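Local coordinates for protein ADP-ribose pyrophosphatase (Streptococcus suis, PDB 3O8S) that probably hydrolyses ADP-ribose to AMP and ribose 5-phosphate, as a member of the Nudix hydrolase family, at residues 75-79 with 150-154; 126-132 with 200-206; 134-138 with 182-188. All coordinates share one frame. Numbering follows the deposited sequence.

Interaction 1: 75-79 with 150-154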
loop_
_atom_site.group_PDB
_atom_site.type_symbol
_atom_site.label_atom_id
_atom_site.label_comp_id
_atom_site.label_asym_id
_atom_site.label_seq_id
_atom_site.Cartn_x
_atom_site.Cartn_y
_atom_site.Cartn_z
ATOM N N ALA A 75 -8.548 -9.020 -3.413
ATOM C CA ALA A 75 -9.800 -8.456 -2.909
ATOM C C ALA A 75 -10.442 -9.379 -1.880
ATOM O O ALA A 75 -10.597 -10.567 -2.134
ATOM C CB ALA A 75 -10.766 -8.192 -4.054
ATOM N N ALA A 76 -10.797 -8.829 -0.717
ATOM C CA ALA A 76 -11.464 -9.565 0.367
ATOM C C ALA A 76 -12.916 -9.095 0.447
ATOM O O ALA A 76 -13.156 -7.944 0.779
ATOM C CB ALA A 76 -10.744 -9.314 1.684
ATOM N N ILE A 77 -13.860 -9.950 0.077
ATOM C CA ILE A 77 -15.297 -9.642 0.027
ATOM C C ILE A 77 -16.031 -10.528 1.028
ATOM O O ILE A 77 -15.901 -11.739 0.978
ATOM C CB ILE A 77 -15.847 -9.829 -1.433
ATOM C CG1 ILE A 77 -15.014 -9.017 -2.469
ATOM C CG2 ILE A 77 -17.375 -9.484 -1.540
ATOM C CD1 ILE A 77 -14.911 -9.720 -3.840
ATOM N N PHE A 78 -16.833 -9.924 1.907
ATOM C CA PHE A 78 -17.566 -10.670 2.938
ATOM C C PHE A 78 -19.082 -10.543 2.816
ATOM O O PHE A 78 -19.600 -9.491 2.462
ATOM C CB PHE A 78 -17.120 -10.213 4.354
ATOM C CG PHE A 78 -15.677 -10.556 4.664
ATOM C CD1 PHE A 78 -14.649 -9.672 4.350
ATOM C CD2 PHE A 78 -15.341 -11.785 5.225
ATOM C CE1 PHE A 78 -13.306 -10.002 4.616
ATOM C CE2 PHE A 78 -14.005 -12.110 5.495
ATOM C CZ PHE A 78 -12.993 -11.227 5.159
ATOM N N GLN A 79 -19.777 -11.624 3.149
ATOM C CA GLN A 79 -21.232 -11.733 3.251
ATOM C C GLN A 79 -21.480 -12.664 4.435
ATOM O O GLN A 79 -20.976 -13.786 4.419
ATOM C CB GLN A 79 -21.879 -12.231 1.927
ATOM C CG GLN A 79 -21.897 -11.162 0.799
ATOM C CD GLN A 79 -22.763 -9.940 1.094
ATOM O OE1 GLN A 79 -23.991 -10.003 1.099
ATOM N NE2 GLN A 79 -22.148 -8.787 1.327
ATOM N N ILE A 150 -7.033 -5.674 -0.244
ATOM C CA ILE A 150 -8.039 -4.627 -0.248
ATOM C C ILE A 150 -9.384 -5.204 0.211
ATOM O O ILE A 150 -9.875 -6.175 -0.371
ATOM C CB ILE A 150 -8.159 -3.961 -1.664
ATOM C CG1 ILE A 150 -6.769 -3.446 -2.214
ATOM C CG2 ILE A 150 -9.282 -2.874 -1.725
ATOM C CD1 ILE A 150 -6.238 -2.211 -1.561
ATOM N N LEU A 151 -9.995 -4.569 1.227
ATOM C CA LEU A 151 -11.314 -4.967 1.655
ATOM C C LEU A 151 -12.293 -4.293 0.703
ATOM O O LEU A 151 -12.157 -3.104 0.435
ATOM C CB LEU A 151 -11.567 -4.635 3.128
ATOM C CG LEU A 151 -13.003 -4.767 3.627
ATOM C CD1 LEU A 151 -13.368 -6.245 3.856
ATOM C CD2 LEU A 151 -13.202 -3.954 4.896
ATOM N N CYS A 152 -13.181 -5.093 0.093
ATOM C CA CYS A 152 -14.173 -4.635 -0.871
ATOM C C CYS A 152 -15.541 -4.944 -0.359
ATOM O O CYS A 152 -15.768 -5.948 0.315
ATOM C CB CYS A 152 -13.969 -5.250 -2.254
ATOM S SG CYS A 152 -12.361 -4.908 -3.022
ATOM N N ARG A 153 -16.466 -4.091 -0.727
ATOM C CA ARG A 153 -17.841 -4.171 -0.362
ATOM C C ARG A 153 -18.615 -4.673 -1.583
ATOM O O ARG A 153 -18.452 -4.122 -2.679
ATOM C CB ARG A 153 -18.253 -2.766 0.084
ATOM C CG ARG A 153 -19.705 -2.601 0.400
ATOM C CD ARG A 153 -19.975 -1.176 0.841
ATOM N NE ARG A 153 -21.374 -1.050 1.218
ATOM C CZ ARG A 153 -22.338 -0.661 0.398
ATOM N NH1 ARG A 153 -22.050 -0.249 -0.828
ATOM N NH2 ARG A 153 -23.592 -0.620 0.818
ATOM N N LEU A 154 -19.429 -5.727 -1.401
ATOM C CA LEU A 154 -20.213 -6.321 -2.492
ATOM C C LEU A 154 -21.364 -5.408 -2.941
ATOM O O LEU A 154 -22.138 -4.946 -2.107
ATOM C CB LEU A 154 -20.788 -7.695 -2.065
ATOM C CG LEU A 154 -21.628 -8.469 -3.135
ATOM C CD1 LEU A 154 -20.759 -8.951 -4.308
ATOM C CD2 LEU A 154 -22.357 -9.633 -2.518
HETATM O O HOH W 1 -19.546 -6.762 1.284
HETATM O O HOH W 2 -17.024 -7.171 2.184
#
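Two neighbouring strands run parallel here, 75-79 beside 150-154, with their axes 4.6 Å apart at closest approach and inclined at 40°. Ala76 sits opposite Leu151 and bonds to the residues flanking it: Ala76 N donates to Ile150 O at 2.8 Å, and Cys152 N to Ala76 O at 2.9 Å. Farther on the backbones spread, and water fills the gap: one molecule links Phe78 N to Cys152 O, another Phe78 O to Leu154 N.

The side chains fit this pairing. Ala75 is small enough to leave room for the thiol of Cys152, which the m rotamer brings within 3.8 Å (CB to SG). Ile77, also m, lays CG1 3.9 Å from Cys152 CB and CG2 3.9 Å from Leu154 CB. On the other face Leu151 adopts t, p, so that CD1 reaches the edge of the Phe78 ring, 3.7 Å from its CD1. At the more open end Gln79 folds back (m, m), its NE2 donating to Phe78 O at 2.9 Å while its amide carbon CD comes 3.6 Å from CD2 of Leu154, also t, p.

Ala75, Ile77 and Ile150 face helix 106-118, where they meet valines such as Val114 and Val110. Ala76, Phe78 and Leu151 face helix 186-197, touching Cys192, Leu193 and Ser196. The mixed sheet, apolar on both faces and covered by a helix on each, is consistent with the alpha-beta-alpha sandwich of the Nudix fold.

Interaction 2: 126-132 with 200-206. With EDO (1,2-ethanediol), chain E; EDO (1,2-ethanediol), chain B.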
loop_
_atom_site.group_PDB
_atom_site.type_symbol
_atom_site.label_atom_id
_atom_site.label_comp_id
_atom_site.label_asym_id
_atom_site.label_seq_id
_atom_site.Cartn_x
_atom_site.Cartn_y
_atom_site.Cartn_z
ATOM N N ARG A 126 -10.953 -0.473 1.758
ATOM C CA ARG A 126 -9.944 -0.308 2.766
ATOM C C ARG A 126 -8.735 -1.128 2.433
ATOM O O ARG A 126 -8.865 -2.242 1.930
ATOM C CB ARG A 126 -10.573 -0.742 4.140
ATOM C CG ARG A 126 -9.592 -1.210 5.257
ATOM C CD ARG A 126 -10.361 -1.552 6.528
ATOM N NE ARG A 126 -10.834 -0.309 7.163
ATOM C CZ ARG A 126 -11.614 -0.242 8.228
ATOM N NH1 ARG A 126 -12.065 -1.352 8.799
ATOM N NH2 ARG A 126 -11.939 0.931 8.742
ATOM N N VAL A 127 -7.545 -0.586 2.751
ATOM C CA VAL A 127 -6.294 -1.320 2.609
ATOM C C VAL A 127 -6.138 -2.133 3.903
ATOM O O VAL A 127 -5.949 -1.565 4.979
ATOM C CB VAL A 127 -5.042 -0.442 2.307
ATOM C CG1 VAL A 127 -3.832 -1.332 1.977
ATOM C CG2 VAL A 127 -5.318 0.523 1.154
ATOM N N VAL A 128 -6.268 -3.448 3.799
ATOM C CA VAL A 128 -6.097 -4.322 4.965
ATOM C C VAL A 128 -4.601 -4.337 5.348
ATOM O O VAL A 128 -4.223 -4.189 6.517
ATOM C CB VAL A 128 -6.619 -5.775 4.699
ATOM C CG1 VAL A 128 -6.344 -6.685 5.895
ATOM C CG2 VAL A 128 -8.101 -5.807 4.305
ATOM N N ALA A 129 -3.777 -4.603 4.344
ATOM C CA ALA A 129 -2.334 -4.802 4.475
ATOM C C ALA A 129 -1.615 -4.667 3.152
ATOM O O ALA A 129 -2.216 -4.924 2.114
ATOM C CB ALA A 129 -2.081 -6.187 5.036
ATOM N N ILE A 130 -0.336 -4.233 3.203
ATOM C CA ILE A 130 0.652 -4.147 2.112
ATOM C C ILE A 130 1.789 -5.031 2.588
ATOM O O ILE A 130 2.543 -4.630 3.464
ATOM C CB ILE A 130 1.104 -2.708 1.774
ATOM C CG1 ILE A 130 -0.075 -1.778 1.598
ATOM C CG2 ILE A 130 2.038 -2.660 0.570
ATOM C CD1 ILE A 130 0.064 -0.662 2.459
ATOM N N LEU A 131 1.876 -6.257 2.076
ATOM C CA LEU A 131 2.820 -7.195 2.634
ATOM C C LEU A 131 3.809 -7.745 1.651
ATOM O O LEU A 131 3.491 -8.036 0.513
ATOM C CB LEU A 131 2.039 -8.372 3.269
ATOM C CG LEU A 131 1.115 -8.039 4.441
ATOM C CD1 LEU A 131 0.136 -9.172 4.696
ATOM C CD2 LEU A 131 1.918 -7.663 5.704
ATOM N N ASP A 132 5.006 -7.962 2.141
ATOM C CA ASP A 132 6.066 -8.555 1.372
ATOM C C ASP A 132 5.822 -10.070 1.308
ATOM O O ASP A 132 5.791 -10.724 2.356
ATOM C CB ASP A 132 7.401 -8.206 2.029
ATOM C CG ASP A 132 8.582 -8.816 1.343
ATOM O OD1 ASP A 132 8.907 -8.377 0.221
ATOM O OD2 ASP A 132 9.176 -9.739 1.917
ATOM N N HIS A 200 -12.441 1.083 13.078
ATOM C CA HIS A 200 -11.131 1.661 12.817
ATOM C C HIS A 200 -10.140 0.579 12.440
ATOM O O HIS A 200 -10.153 -0.494 13.022
ATOM C CB HIS A 200 -10.628 2.430 14.033
ATOM C CG HIS A 200 -11.573 3.494 14.454
ATOM N ND1 HIS A 200 -11.829 4.583 13.648
ATOM C CD2 HIS A 200 -12.304 3.603 15.586
ATOM C CE1 HIS A 200 -12.695 5.328 14.320
ATOM N NE2 HIS A 200 -12.985 4.791 15.501
ATOM N N TRP A 201 -9.247 0.875 11.502
ATOM C CA TRP A 201 -8.250 -0.095 11.079
ATOM C C TRP A 201 -6.912 0.552 10.815
ATOM O O TRP A 201 -6.823 1.526 10.075
ATOM C CB TRP A 201 -8.731 -0.826 9.799
ATOM C CG TRP A 201 -7.805 -1.928 9.357
ATOM C CD1 TRP A 201 -6.958 -1.907 8.288
ATOM C CD2 TRP A 201 -7.636 -3.212 9.984
ATOM N NE1 TRP A 201 -6.253 -3.084 8.221
ATOM C CE2 TRP A 201 -6.653 -3.907 9.250
ATOM C CE3 TRP A 201 -8.239 -3.849 11.089
ATOM C CZ2 TRP A 201 -6.223 -5.196 9.606
ATOM C CZ3 TRP A 201 -7.800 -5.115 11.457
ATOM C CH2 TRP A 201 -6.817 -5.785 10.710
ATOM N N GLU A 202 -5.861 -0.050 11.352
ATOM C CA GLU A 202 -4.486 0.346 11.119
ATOM C C GLU A 202 -3.932 -0.599 10.061
ATOM O O GLU A 202 -3.707 -1.769 10.365
ATOM C CB GLU A 202 -3.650 0.296 12.418
ATOM C CG GLU A 202 -2.313 1.014 12.270
ATOM C CD GLU A 202 -2.377 2.533 12.238
ATOM O OE1 GLU A 202 -3.399 3.108 12.679
ATOM O OE2 GLU A 202 -1.415 3.152 11.733
ATOM N N THR A 203 -3.700 -0.087 8.818
ATOM C CA THR A 203 -3.201 -0.881 7.690
ATOM C C THR A 203 -1.850 -1.493 8.053
ATOM O O THR A 203 -0.942 -0.797 8.537
ATOM C CB THR A 203 -3.167 0.002 6.451
ATOM O OG1 THR A 203 -4.523 0.330 6.121
ATOM C CG2 THR A 203 -2.425 -0.637 5.276
ATOM N N ARG A 204 -1.734 -2.804 7.843
ATOM C CA ARG A 204 -0.512 -3.519 8.217
ATOM C C ARG A 204 0.464 -3.516 7.104
ATOM O O ARG A 204 0.080 -3.626 5.953
ATOM C CB ARG A 204 -0.815 -4.968 8.642
ATOM C CG ARG A 204 -1.923 -5.087 9.681
ATOM C CD ARG A 204 -1.604 -4.384 10.997
ATOM N NE ARG A 204 -2.842 -3.981 11.657
ATOM C CZ ARG A 204 -3.508 -4.732 12.524
ATOM N NH1 ARG A 204 -3.024 -5.901 12.907
ATOM N NH2 ARG A 204 -4.656 -4.312 13.025
ATOM N N PHE A 205 1.746 -3.445 7.433
ATOM C CA PHE A 205 2.768 -3.466 6.408
ATOM C C PHE A 205 4.067 -3.954 7.023
ATOM O O PHE A 205 4.216 -3.897 8.241
ATOM C CB PHE A 205 2.900 -2.072 5.737
ATOM C CG PHE A 205 3.466 -0.951 6.586
ATOM C CD1 PHE A 205 2.719 -0.386 7.618
ATOM C CD2 PHE A 205 4.717 -0.415 6.310
ATOM C CE1 PHE A 205 3.225 0.670 8.384
ATOM C CE2 PHE A 205 5.237 0.635 7.087
ATOM C CZ PHE A 205 4.484 1.175 8.116
ATOM N N ASP A 206 4.989 -4.467 6.209
ATOM C CA ASP A 206 6.295 -4.924 6.722
ATOM C C ASP A 206 7.421 -4.642 5.721
ATOM O O ASP A 206 7.147 -3.974 4.701
ATOM C CB ASP A 206 6.263 -6.419 7.103
ATOM C CG ASP A 206 5.780 -7.404 6.046
ATOM O OD1 ASP A 206 5.697 -7.020 4.856
ATOM O OD2 ASP A 206 5.511 -8.557 6.404
ATOM O OXT ASP A 206 8.585 -5.018 5.995
HETATM C C1 EDO E . -10.369 6.601 10.731
HETATM O O1 EDO E . -10.358 5.359 11.445
HETATM C C2 EDO E . -11.507 7.456 11.270
HETATM O O2 EDO E . -12.713 6.694 11.158
HETATM C C1 EDO B . -12.401 -1.574 16.065
HETATM O O1 EDO B . -12.402 -0.189 15.668
HETATM C C2 EDO B . -13.760 -2.059 16.614
HETATM O O2 EDO B . -14.853 -1.933 15.675
HETATM O O HOH W 3 5.218 -4.090 2.738
#
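Thr203 OG1 donates to Val127 O at 2.6 Å, the shortest of five direct hydrogen bonds between the segments. Val128 O accepts two more, from Trp201 NE1 at 2.9 Å and Arg204 N at 3.1 Å, and Ile130 N continues the parallel ladder to Arg204 O at 2.8 Å. At the chain's end Asp132 N donates to Asp206 OD1 at 3.0 Å, while a water joins Ile130 O to Asp206 O. The remaining carboxylate oxygens of Asp206 serve Asn136 (OD2) and Lys135 (OXT).

Val128 and Ala129 together face Phe149 on the neighbouring strand, a classic beta bulge. Around the backbone, Trp201 CB lies over one face of the Arg126 guanidinium, 3.3 Å from CZ; that group bonds to Ser198 O and Glu199 O and forms a salt bridge with Glu202 of the second subunit. Beta-branched side chains pack closely: Val127 CG1 lies 3.7 Å from Thr203 CG2, and Ile130 CD1 3.8 Å from the same methyl. The Phe205 ring leads outward, to Lys107 and Val127 of the second subunit.

With few backbone bonds available to so short a strand, hydroxyl, indole and carboxylate groups supply the rest, fixing a C-terminal tail that also helps build the dimer interface.

Interaction 3: 134-138 with 182-188. With EDO (1,2-ethanediol), chain F.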
loop_
_atom_site.group_PDB
_atom_site.type_symbol
_atom_site.label_atom_id
_atom_site.label_comp_id
_atom_site.label_asym_id
_atom_site.label_seq_id
_atom_site.Cartn_x
_atom_site.Cartn_y
_atom_site.Cartn_z
ATOM N N HIS A 134 7.711 -12.586 0.386
ATOM C CA HIS A 134 8.822 -13.353 0.974
ATOM C C HIS A 134 8.694 -13.522 2.498
ATOM O O HIS A 134 9.059 -14.571 3.020
ATOM C CB HIS A 134 10.167 -12.700 0.642
ATOM C CG HIS A 134 11.355 -13.501 1.076
ATOM N ND1 HIS A 134 12.248 -13.014 2.015
ATOM C CD2 HIS A 134 11.754 -14.737 0.691
ATOM C CE1 HIS A 134 13.168 -13.957 2.161
ATOM N NE2 HIS A 134 12.914 -15.013 1.384
ATOM N N LYS A 135 8.160 -12.505 3.198
ATOM C CA LYS A 135 8.013 -12.521 4.652
ATOM C C LYS A 135 6.701 -13.161 5.127
ATOM O O LYS A 135 6.608 -13.526 6.303
ATOM C CB LYS A 135 8.080 -11.085 5.199
ATOM C CG LYS A 135 9.461 -10.439 5.166
ATOM C CD LYS A 135 9.395 -9.042 5.761
ATOM C CE LYS A 135 10.632 -8.232 5.496
ATOM N NZ LYS A 135 10.580 -6.935 6.223
ATOM N N ASN A 136 5.694 -13.293 4.235
ATOM C CA ASN A 136 4.356 -13.751 4.620
ATOM C C ASN A 136 3.792 -14.965 3.860
ATOM O O ASN A 136 2.827 -15.560 4.348
ATOM C CB ASN A 136 3.367 -12.584 4.448
ATOM C CG ASN A 136 3.690 -11.399 5.331
ATOM O OD1 ASN A 136 3.255 -11.319 6.486
ATOM N ND2 ASN A 136 4.521 -10.489 4.829
ATOM N N ASN A 137 4.309 -15.291 2.664
ATOM C CA ASN A 137 3.752 -16.400 1.861
ATOM C C ASN A 137 4.830 -17.424 1.439
ATOM O O ASN A 137 5.978 -17.027 1.239
ATOM C CB ASN A 137 3.000 -15.860 0.631
ATOM C CG ASN A 137 1.873 -14.924 1.000
ATOM O OD1 ASN A 137 2.093 -13.763 1.373
ATOM N ND2 ASN A 137 0.642 -15.422 0.958
ATOM N N PRO A 138 4.463 -18.735 1.306
ATOM C CA PRO A 138 5.457 -19.783 0.960
ATOM C C PRO A 138 6.390 -19.473 -0.225
ATOM O O PRO A 138 5.976 -19.438 -1.384
ATOM C CB PRO A 138 4.579 -20.996 0.638
ATOM C CG PRO A 138 3.386 -20.817 1.465
ATOM C CD PRO A 138 3.133 -19.337 1.556
ATOM N N GLY A 182 0.575 -19.491 -1.601
ATOM C CA GLY A 182 1.443 -18.471 -2.191
ATOM C C GLY A 182 0.685 -17.177 -2.478
ATOM O O GLY A 182 1.274 -16.092 -2.475
ATOM N N LYS A 183 -0.640 -17.286 -2.691
ATOM C CA LYS A 183 -1.536 -16.161 -2.966
ATOM C C LYS A 183 -2.159 -15.623 -1.685
ATOM O O LYS A 183 -2.217 -14.409 -1.515
ATOM C CB LYS A 183 -2.632 -16.563 -3.966
ATOM C CG LYS A 183 -2.089 -16.651 -5.375
ATOM C CD LYS A 183 -3.126 -17.058 -6.373
ATOM C CE LYS A 183 -2.501 -17.017 -7.739
ATOM N NZ LYS A 183 -3.426 -17.511 -8.772
ATOM N N ASN A 184 -2.611 -16.509 -0.782
ATOM C CA ASN A 184 -3.220 -16.093 0.482
ATOM C C ASN A 184 -3.192 -17.214 1.517
ATOM O O ASN A 184 -3.656 -18.312 1.242
ATOM C CB ASN A 184 -4.685 -15.597 0.271
ATOM C CG ASN A 184 -5.452 -16.373 -0.790
ATOM O OD1 ASN A 184 -5.826 -15.830 -1.822
ATOM N ND2 ASN A 184 -5.650 -17.671 -0.601
ATOM N N THR A 185 -2.668 -16.920 2.715
ATOM C CA THR A 185 -2.658 -17.852 3.846
ATOM C C THR A 185 -3.986 -17.706 4.616
ATOM O O THR A 185 -4.695 -16.701 4.441
ATOM C CB THR A 185 -1.462 -17.557 4.778
ATOM O OG1 THR A 185 -1.597 -16.221 5.256
ATOM C CG2 THR A 185 -0.095 -17.742 4.103
ATOM N N ALA A 186 -4.301 -18.681 5.501
ATOM C CA ALA A 186 -5.498 -18.639 6.362
ATOM C C ALA A 186 -5.418 -17.409 7.304
ATOM O O ALA A 186 -6.419 -16.720 7.534
ATOM C CB ALA A 186 -5.606 -19.938 7.160
ATOM N N GLU A 187 -4.190 -17.089 7.745
ATOM C CA GLU A 187 -3.833 -15.966 8.608
ATOM C C GLU A 187 -4.205 -14.641 7.932
ATOM O O GLU A 187 -4.838 -13.785 8.572
ATOM C CB GLU A 187 -2.329 -16.002 8.947
ATOM C CG GLU A 187 -1.879 -17.171 9.824
ATOM C CD GLU A 187 -1.749 -18.565 9.218
ATOM O OE1 GLU A 187 -1.297 -18.687 8.057
ATOM O OE2 GLU A 187 -2.056 -19.546 9.936
ATOM N N GLN A 188 -3.856 -14.486 6.626
ATOM C CA GLN A 188 -4.198 -13.276 5.849
ATOM C C GLN A 188 -5.708 -13.142 5.667
ATOM O O GLN A 188 -6.217 -12.031 5.755
ATOM C CB GLN A 188 -3.475 -13.237 4.491
ATOM C CG GLN A 188 -1.958 -12.997 4.660
ATOM C CD GLN A 188 -1.118 -13.319 3.445
ATOM O OE1 GLN A 188 -1.530 -14.022 2.522
ATOM N NE2 GLN A 188 0.094 -12.795 3.411
HETATM C C1 EDO F . -7.290 -16.179 -9.934
HETATM O O1 EDO F . -6.419 -15.600 -10.911
HETATM C C2 EDO F . -7.108 -15.449 -8.611
HETATM O O2 EDO F . -6.049 -16.053 -7.865
HETATM O O HOH W 4 0.823 -12.388 6.691
HETATM O O HOH W 5 0.817 -15.292 6.381
#
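Two side-chain amides pair head to head: Gln188 NE2 donates to Asn137 OD1 at 3.0 Å, and Asn137 ND2 returns a bond to Gln188 OE1, also at 3.0 Å. Each amide offers both a donor and an acceptor, which is why Asn and Gln suit such a reciprocal pair. Asn137 ND2 has a second acceptor in Leu181 O.

Gln188 OE1 is shared as well, for it also accepts from Thr185 N at 3.1 Å, while Gln188 N donates to Thr185 OG1 at 3.2 Å. These two reciprocal bonds make a capping box, with Thr185 as N-cap of helix 186-197, one of the helices flanking the Nudix sheet. Through the amide pair that helix start is tied to the turn where helix 133-136 ends, Asn137 being the first residue to leave helical geometry.

Water extends the polar network, one molecule joining Asn136 O to Thr185 OG1. Asn136 CB meanwhile rests 3.4 Å from Gln188 NE2, and its own amide nitrogen is held by Asp206 and Asp132 O. Gly182 is the backbone neighbour of Asn137, their CA atoms 5.1 Å apart, and Pro138 CD lies 4.1 Å from Gly182 N. Beyond it Lys183 points away in an extended conformation, making a salt bridge to Glu88 and donating from NZ to O2 of an ethanediol at 3.1 Å.

From the N terminus, strand 70-79 supplies the first half of interaction 1, which closes only when the chain returns in strand 145-157. Between these halves the first segments of interactions 2 and 3 pass, one at the end of strand 120-132 and the next in the short helix after it, so interaction 1 crosses both. Interaction 3 then closes at the start of helix 186-197, nested inside the larger loop that interaction 2 shuts with the C-terminal tail. Leu151 N to Arg126 O (2.7 Å) joins interactions 1 and 2 within the sheet; Asp206 OD2 to Asn136 ND2 (2.7 Å) joins 2 and 3. Interactions 1 and 3 do not touch.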